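PDB 1YC9: multidrug resistance protein from Vibrio cholerae, which probably exports toxic compounds across the outer membrane as the trimeric channel of a multidrug efflux system, with a possible role in resistance to puromycin and acriflavine. Local coordinates for residues 192-195 with 196-199; 329-332 with 333-337; 399-402 with 403-407. The protein carries 1 engineered substitution. All coordinates share one frame; numbering follows the deposited sequence.

Contact 1 (192-195 with 196-199)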
loop_
_atom_site.group_PDB
_atom_site.type_symbol
_atom_site.label_atom_id
_atom_site.label_comp_id
_atom_site.label_asym_id
_atom_site.label_seq_id
_atom_site.Cartn_x
_atom_site.Cartn_y
_atom_site.Cartn_z
ATOM N N VAL A 192 -20.789 47.361 14.315
ATOM C CA VAL A 192 -20.344 47.573 12.962
ATOM C C VAL A 192 -19.071 46.735 12.731
ATOM O O VAL A 192 -18.959 46.060 11.716
ATOM C CB VAL A 192 -20.041 49.080 12.712
ATOM C CG1 VAL A 192 -19.348 49.302 11.358
ATOM C CG2 VAL A 192 -21.340 49.912 12.813
ATOM N N SER A 193 -18.168 46.750 13.697
ATOM C CA SER A 193 -16.880 46.094 13.534
ATOM C C SER A 193 -17.090 44.561 13.504
ATOM O O SER A 193 -16.472 43.868 12.718
ATOM C CB SER A 193 -15.917 46.471 14.643
ATOM O OG SER A 193 -15.604 47.864 14.586
ATOM N N GLN A 194 -17.997 44.085 14.331
ATOM C CA GLN A 194 -18.318 42.666 14.407
ATOM C C GLN A 194 -18.892 42.201 13.098
ATOM O O GLN A 194 -18.479 41.142 12.588
ATOM C CB GLN A 194 -19.274 42.398 15.551
ATOM C CG GLN A 194 -19.365 40.921 15.947
ATOM C CD GLN A 194 -18.105 40.415 16.573
ATOM O OE1 GLN A 194 -17.890 40.620 17.736
ATOM N NE2 GLN A 194 -17.253 39.759 15.781
ATOM N N ALA A 195 -19.769 43.001 12.523
ATOM C CA ALA A 195 -20.436 42.669 11.284
ATOM C C ALA A 195 -19.474 42.632 10.138
ATOM O O ALA A 195 -19.601 41.803 9.216
ATOM C CB ALA A 195 -21.570 43.622 11.002
ATOM N N LYS A 196 -18.509 43.552 10.160
ATOM C CA LYS A 196 -17.470 43.554 9.152
ATOM C C LYS A 196 -16.548 42.324 9.313
ATOM O O LYS A 196 -16.130 41.762 8.321
ATOM C CB LYS A 196 -16.686 44.858 9.210
ATOM C CG LYS A 196 -17.506 46.029 8.759
ATOM C CD LYS A 196 -16.735 47.360 8.995
ATOM C CE LYS A 196 -17.419 48.499 8.273
ATOM N NZ LYS A 196 -17.116 48.457 6.828
ATOM N N ALA A 197 -16.316 41.899 10.545
ATOM C CA ALA A 197 -15.488 40.736 10.830
ATOM C C ALA A 197 -16.217 39.475 10.302
ATOM O O ALA A 197 -15.614 38.657 9.557
ATOM C CB ALA A 197 -15.231 40.620 12.278
ATOM N N VAL A 198 -17.512 39.405 10.585
ATOM C CA VAL A 198 -18.360 38.323 10.063
ATOM C C VAL A 198 -18.294 38.273 8.535
ATOM O O VAL A 198 -18.048 37.190 7.960
ATOM C CB VAL A 198 -19.831 38.438 10.568
ATOM C CG1 VAL A 198 -20.777 37.464 9.810
ATOM C CG2 VAL A 198 -19.905 38.146 12.034
ATOM N N ALA A 199 -18.459 39.412 7.856
ATOM C CA ALA A 199 -18.514 39.425 6.388
ATOM C C ALA A 199 -17.165 38.999 5.774
ATOM O O ALA A 199 -17.138 38.322 4.750
ATOM C CB ALA A 199 -18.863 40.783 5.851
#
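Val-192 and Lys-196, one helical turn apart, run side by side and point the same way. The touching atoms are aliphatic: CG1 of Val-192 lies 3.7 Å from CE of Lys-196, so the valine methyl lies against the outer carbons, CD and CE, of the lysine chain. A chi1 of 171° sets CG1 of Val-192 beside its own carbonyl carbon, on the side where the lysine chain runs, and the bend at the last lysine torsion (chi4 -77°) turns NZ aside. CG of Lys-196 passes 3.3 Å from the carbonyl O of Val-192. A long chain suits this place, because its carbons can pack on the helix while its NZ forms a salt bridge with Glu-179 on the preceding helix 117-183.

The backbone bonds are regular i to i+4 pairs. N of Lys-196 donates to O of Val-192 at 3.0 Å, and N of Val-198 to O of Gln-194 at 2.8 Å, the latter nearly straight at 165°.

Side chains close to the backbone complete the contact. CB of Ala-197 sits 3.3 Å from O of Gln-194, and the bent chain of Gln-194 brings NE2 to 4.1 Å from the same CB of Ala-197; NE2 also makes a weak hydrogen bond to Ser-407 of the second subunit. The methyls of Ala-195, Ala-197 and Ala-199 keep the helix slim where neighbours press on it: Ala-195 meets Tyr-398 of helix 398-433, and Ala-197 meets Gln-379 of the second subunit. A helix lined with alanine and flanked by other helices is in keeping with the close-packed helical barrel of the outer membrane factor family.

Contact 2 (329-332 with 333-337); sequences GQLT and SAEAR
Leu-331 and Glu-335 meet one turn apart, their side chains crossing at a slant. The carboxylate oxygen OE1 of Glu-335 comes to 3.7 Å from CG of Leu-331, and both leucine methyls lie close by, so one oxygen rests against a branched aliphatic group. Leu-331 places CG anti to its backbone N (chi1 178°), while the glutamate chain is extended beyond CG; CG of Glu-335 also lies 3.4 Å from O of Leu-331. The backbone bond joining the same two residues, N of Glu-335 to O of Leu-331, is 2.8 Å long and nearly straight at 165°.

The other carboxylate oxygen, OE2, makes the hydrogen bonds. A water donates to OE2 of Glu-335 at 3.0 Å and lies 2.6 Å from OG1 of Thr-332, bridging two side chains three residues apart. Threonine suits this position because its hydroxyl, beside the backbone N (chi1 -65°), meets the water and makes a weak hydrogen bond to O of Glu-328, while CG2 rests near N of Ser-333.

Farther out, OE2 of Glu-335 forms a salt bridge with Lys-57 of the third subunit, which with the water would fix the carboxylate and probably favour its charged form. Close packing with that subunit rests on small partners: Thr-332 and Ser-333 lie on its Gly-61, and Ala-336 on its Ala-54. Leu-331 and Ala-334 both rest on Ala-279 of helix 260-281. The contact lies near the N-terminal end of helix 326-391, which follows strand 309-322, and belongs to the subunit interface in the trimeric helical barrel of an outer membrane efflux channel.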
loop_
_atom_site.group_PDB
_atom_site.type_symbol
_atom_site.label_atom_id
_atom_site.label_comp_id
_atom_site.label_asym_id
_atom_site.label_seq_id
_atom_site.Cartn_x
_atom_site.Cartn_y
_atom_site.Cartn_z
ATOM N N GLY A 329 7.925 -30.310 1.123
ATOM C CA GLY A 329 7.847 -28.908 1.396
ATOM C C GLY A 329 7.028 -28.169 0.306
ATOM O O GLY A 329 6.344 -27.211 0.640
ATOM N N GLN A 330 7.175 -28.574 -0.953
ATOM C CA GLN A 330 6.451 -27.944 -2.051
ATOM C C GLN A 330 4.957 -28.170 -1.896
ATOM O O GLN A 330 4.166 -27.241 -2.098
ATOM C CB GLN A 330 6.947 -28.519 -3.396
ATOM C CG GLN A 330 8.143 -27.768 -3.923
ATOM C CD GLN A 330 8.637 -28.236 -5.301
ATOM O OE1 GLN A 330 7.860 -28.303 -6.225
ATOM N NE2 GLN A 330 9.913 -28.493 -5.427
ATOM N N LEU A 331 4.608 -29.375 -1.447
ATOM C CA LEU A 331 3.208 -29.706 -1.163
ATOM C C LEU A 331 2.700 -28.877 0.014
ATOM O O LEU A 331 1.654 -28.270 -0.079
ATOM C CB LEU A 331 3.038 -31.201 -0.918
ATOM C CG LEU A 331 1.638 -31.664 -0.570
ATOM C CD1 LEU A 331 0.590 -31.246 -1.657
ATOM C CD2 LEU A 331 1.595 -33.144 -0.364
ATOM N N THR A 332 3.446 -28.797 1.113
ATOM C CA THR A 332 3.052 -27.924 2.199
ATOM C C THR A 332 2.837 -26.460 1.753
ATOM O O THR A 332 1.860 -25.846 2.129
ATOM C CB THR A 332 4.098 -28.014 3.358
ATOM O OG1 THR A 332 4.050 -29.347 3.875
ATOM C CG2 THR A 332 3.724 -27.071 4.495
ATOM N N SER A 333 3.747 -25.925 0.963
ATOM C CA SER A 333 3.644 -24.570 0.482
ATOM C C SER A 333 2.400 -24.416 -0.418
ATOM O O SER A 333 1.715 -23.390 -0.325
ATOM C CB SER A 333 4.930 -24.181 -0.216
ATOM O OG SER A 333 5.927 -24.023 0.786
ATOM N N ALA A 334 2.119 -25.426 -1.227
ATOM C CA ALA A 334 0.963 -25.353 -2.147
ATOM C C ALA A 334 -0.320 -25.424 -1.284
ATOM O O ALA A 334 -1.255 -24.684 -1.515
ATOM C CB ALA A 334 1.007 -26.468 -3.136
ATOM N N GLU A 335 -0.361 -26.269 -0.263
ATOM C CA GLU A 335 -1.549 -26.329 0.601
ATOM C C GLU A 335 -1.762 -25.004 1.277
ATOM O O GLU A 335 -2.866 -24.547 1.359
ATOM C CB GLU A 335 -1.467 -27.428 1.682
ATOM C CG GLU A 335 -1.460 -28.832 1.138
ATOM C CD GLU A 335 -1.103 -29.880 2.182
ATOM O OE1 GLU A 335 -1.133 -31.101 1.838
ATOM O OE2 GLU A 335 -0.766 -29.479 3.346
ATOM N N ALA A 336 -0.690 -24.392 1.771
ATOM C CA ALA A 336 -0.730 -23.105 2.414
ATOM C C ALA A 336 -1.270 -22.013 1.469
ATOM O O ALA A 336 -2.060 -21.176 1.875
ATOM C CB ALA A 336 0.596 -22.732 2.876
ATOM N N ARG A 337 -0.825 -22.034 0.235
ATOM C CA ARG A 337 -1.315 -21.061 -0.729
ATOM C C ARG A 337 -2.820 -21.273 -0.949
ATOM O O ARG A 337 -3.555 -20.276 -1.023
ATOM C CB ARG A 337 -0.536 -21.133 -2.050
ATOM C CG ARG A 337 -1.156 -20.334 -3.168
ATOM C CD ARG A 337 -1.318 -18.824 -2.891
ATOM N NE ARG A 337 -2.197 -18.200 -3.887
ATOM C CZ ARG A 337 -3.112 -17.231 -3.652
ATOM N NH1 ARG A 337 -3.239 -16.639 -2.459
ATOM N NH2 ARG A 337 -3.835 -16.755 -4.688
HETATM O O HOH W 1 1.718 -29.994 4.904
#

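Contact 3 (399-402 with 403-407); sequences LDVL and VAEES
Glu-405 reaches back over Val-401, one turn earlier, and its side chain can be followed outward. CB of Glu-405 lies 3.4 Å from the carbonyl O of Val-401, whose backbone bond to N of Glu-405 is 2.9 Å long. CG of Glu-405 is again 3.4 Å from O of Val-401, since chi1 of -87° turns it anti to the carbonyl carbon of its own residue. The two side chains cross at an angle, which puts CD of Glu-405 4.0 Å from CG1 of Val-401. At the tip the two oxygens part company: OE2 is hydrogen-bonded to Thr-174 of helix 117-183, while OE1 of Glu-405 has a weak bond of 3.4 Å from a water and a long, weak ion pair with Arg-171. The water also donates to O of Leu-402 at 2.9 Å, tying that carbonyl loosely to the carboxylate. Valine suits the spot under the chain, its methyl CG1 giving an apolar surface to the outer part of the glutamate chain. The threonine hydroxyl then gives the buried acid a definite partner.

Leu-399, Leu-402 and Val-403 make an apolar patch elsewhere on the helix. CG2 of Val-403 stands 4.3 Å from CD2 of Leu-399 and 4.1 Å from CD2 of Leu-402. Leu-399 packs against Leu-399 of both neighbouring subunits, and Leu-402 on Val-403 of the second subunit, so these side chains gather where three copies converge. Such convergence of leucines in a trimer, with the helix bundled against its neighbours, is consistent with the closed periplasmic end of the channel seen in TolC-like outer membrane factors.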
loop_
_atom_site.group_PDB
_atom_site.type_symbol
_atom_site.label_atom_id
_atom_site.label_comp_id
_atom_site.label_asym_id
_atom_site.label_seq_id
_atom_site.Cartn_x
_atom_site.Cartn_y
_atom_site.Cartn_z
ATOM N N LEU A 399 -26.677 41.478 17.988
ATOM C CA LEU A 399 -26.302 40.158 18.451
ATOM C C LEU A 399 -27.341 39.086 18.101
ATOM O O LEU A 399 -26.981 37.976 17.714
ATOM C CB LEU A 399 -26.142 40.134 19.947
ATOM C CG LEU A 399 -24.864 39.566 20.532
ATOM C CD1 LEU A 399 -25.204 38.846 21.798
ATOM C CD2 LEU A 399 -24.069 38.668 19.569
ATOM N N ASP A 400 -28.628 39.416 18.243
ATOM C CA ASP A 400 -29.661 38.450 17.888
ATOM C C ASP A 400 -29.584 38.101 16.433
ATOM O O ASP A 400 -29.776 36.946 16.050
ATOM C CB ASP A 400 -31.057 38.943 18.244
ATOM C CG ASP A 400 -31.182 39.288 19.679
ATOM O OD1 ASP A 400 -30.688 38.538 20.556
ATOM O OD2 ASP A 400 -31.756 40.327 20.042
ATOM N N VAL A 401 -29.304 39.109 15.610
ATOM C CA VAL A 401 -29.131 38.921 14.201
ATOM C C VAL A 401 -27.887 38.045 13.911
ATOM O O VAL A 401 -27.970 37.102 13.146
ATOM C CB VAL A 401 -29.048 40.243 13.467
ATOM C CG1 VAL A 401 -28.675 40.012 12.059
ATOM C CG2 VAL A 401 -30.428 41.000 13.564
ATOM N N LEU A 402 -26.757 38.365 14.524
ATOM C CA LEU A 402 -25.534 37.598 14.287
ATOM C C LEU A 402 -25.738 36.116 14.598
ATOM O O LEU A 402 -25.304 35.279 13.835
ATOM C CB LEU A 402 -24.428 38.177 15.133
ATOM C CG LEU A 402 -23.060 37.506 15.182
ATOM C CD1 LEU A 402 -21.985 38.555 15.411
ATOM C CD2 LEU A 402 -23.002 36.485 16.284
ATOM N N VAL A 403 -26.384 35.815 15.724
ATOM C CA VAL A 403 -26.580 34.452 16.198
ATOM C C VAL A 403 -27.468 33.694 15.250
ATOM O O VAL A 403 -27.169 32.561 14.879
ATOM C CB VAL A 403 -27.074 34.424 17.652
ATOM C CG1 VAL A 403 -27.547 33.056 18.076
ATOM C CG2 VAL A 403 -25.986 34.925 18.597
ATOM N N ALA A 404 -28.541 34.341 14.798
ATOM C CA ALA A 404 -29.419 33.741 13.837
ATOM C C ALA A 404 -28.777 33.518 12.473
ATOM O O ALA A 404 -28.987 32.508 11.856
ATOM C CB ALA A 404 -30.710 34.601 13.700
ATOM N N GLU A 405 -28.030 34.503 11.978
ATOM C CA GLU A 405 -27.344 34.418 10.707
ATOM C C GLU A 405 -26.392 33.199 10.717
ATOM O O GLU A 405 -26.315 32.438 9.762
ATOM C CB GLU A 405 -26.464 35.678 10.501
ATOM C CG GLU A 405 -27.196 36.838 9.879
ATOM C CD GLU A 405 -26.283 37.991 9.547
ATOM O OE1 GLU A 405 -25.185 38.051 10.141
ATOM O OE2 GLU A 405 -26.651 38.812 8.683
ATOM N N GLU A 406 -25.675 33.065 11.813
ATOM C CA GLU A 406 -24.646 32.016 11.962
ATOM C C GLU A 406 -25.307 30.619 12.004
ATOM O O GLU A 406 -24.871 29.674 11.301
ATOM C CB GLU A 406 -23.917 32.280 13.264
ATOM C CG GLU A 406 -22.914 31.215 13.631
ATOM C CD GLU A 406 -21.531 31.619 13.318
ATOM O OE1 GLU A 406 -21.333 32.394 12.344
ATOM O OE2 GLU A 406 -20.665 31.153 14.072
ATOM N N SER A 407 -26.354 30.513 12.815
ATOM C CA SER A 407 -27.126 29.292 12.962
ATOM C C SER A 407 -27.704 28.897 11.608
ATOM O O SER A 407 -27.612 27.716 11.230
ATOM C CB SER A 407 -28.227 29.471 14.026
ATOM O OG SER A 407 -29.198 28.438 13.919
HETATM O O HOH W 2 -23.189 35.936 11.942
#

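Overall arrangement
Contacts 1 and 3 share one end of the molecule: their centres are about 12 Å apart, and Leu-402 packs on Gln-194 and Val-198, joining helix 189-223 to helix 398-433. Contact 2 lies on the other side of the chain's centre, its centre about 73 Å from that of contact 1 and about 70 Å from that of contact 3, near the strands. Contact 1 is the most buried, mainly alanine and valine between helices and subunits, with one lysine held by an acid. Contacts 2 and 3 are partly buried. Each sets a glutamate against an aliphatic residue one turn earlier, but Glu-335 bridges subunits through a lysine, whereas Glu-405 stays within its chain through a threonine. Only contact 3 gathers leucines from all three subunits.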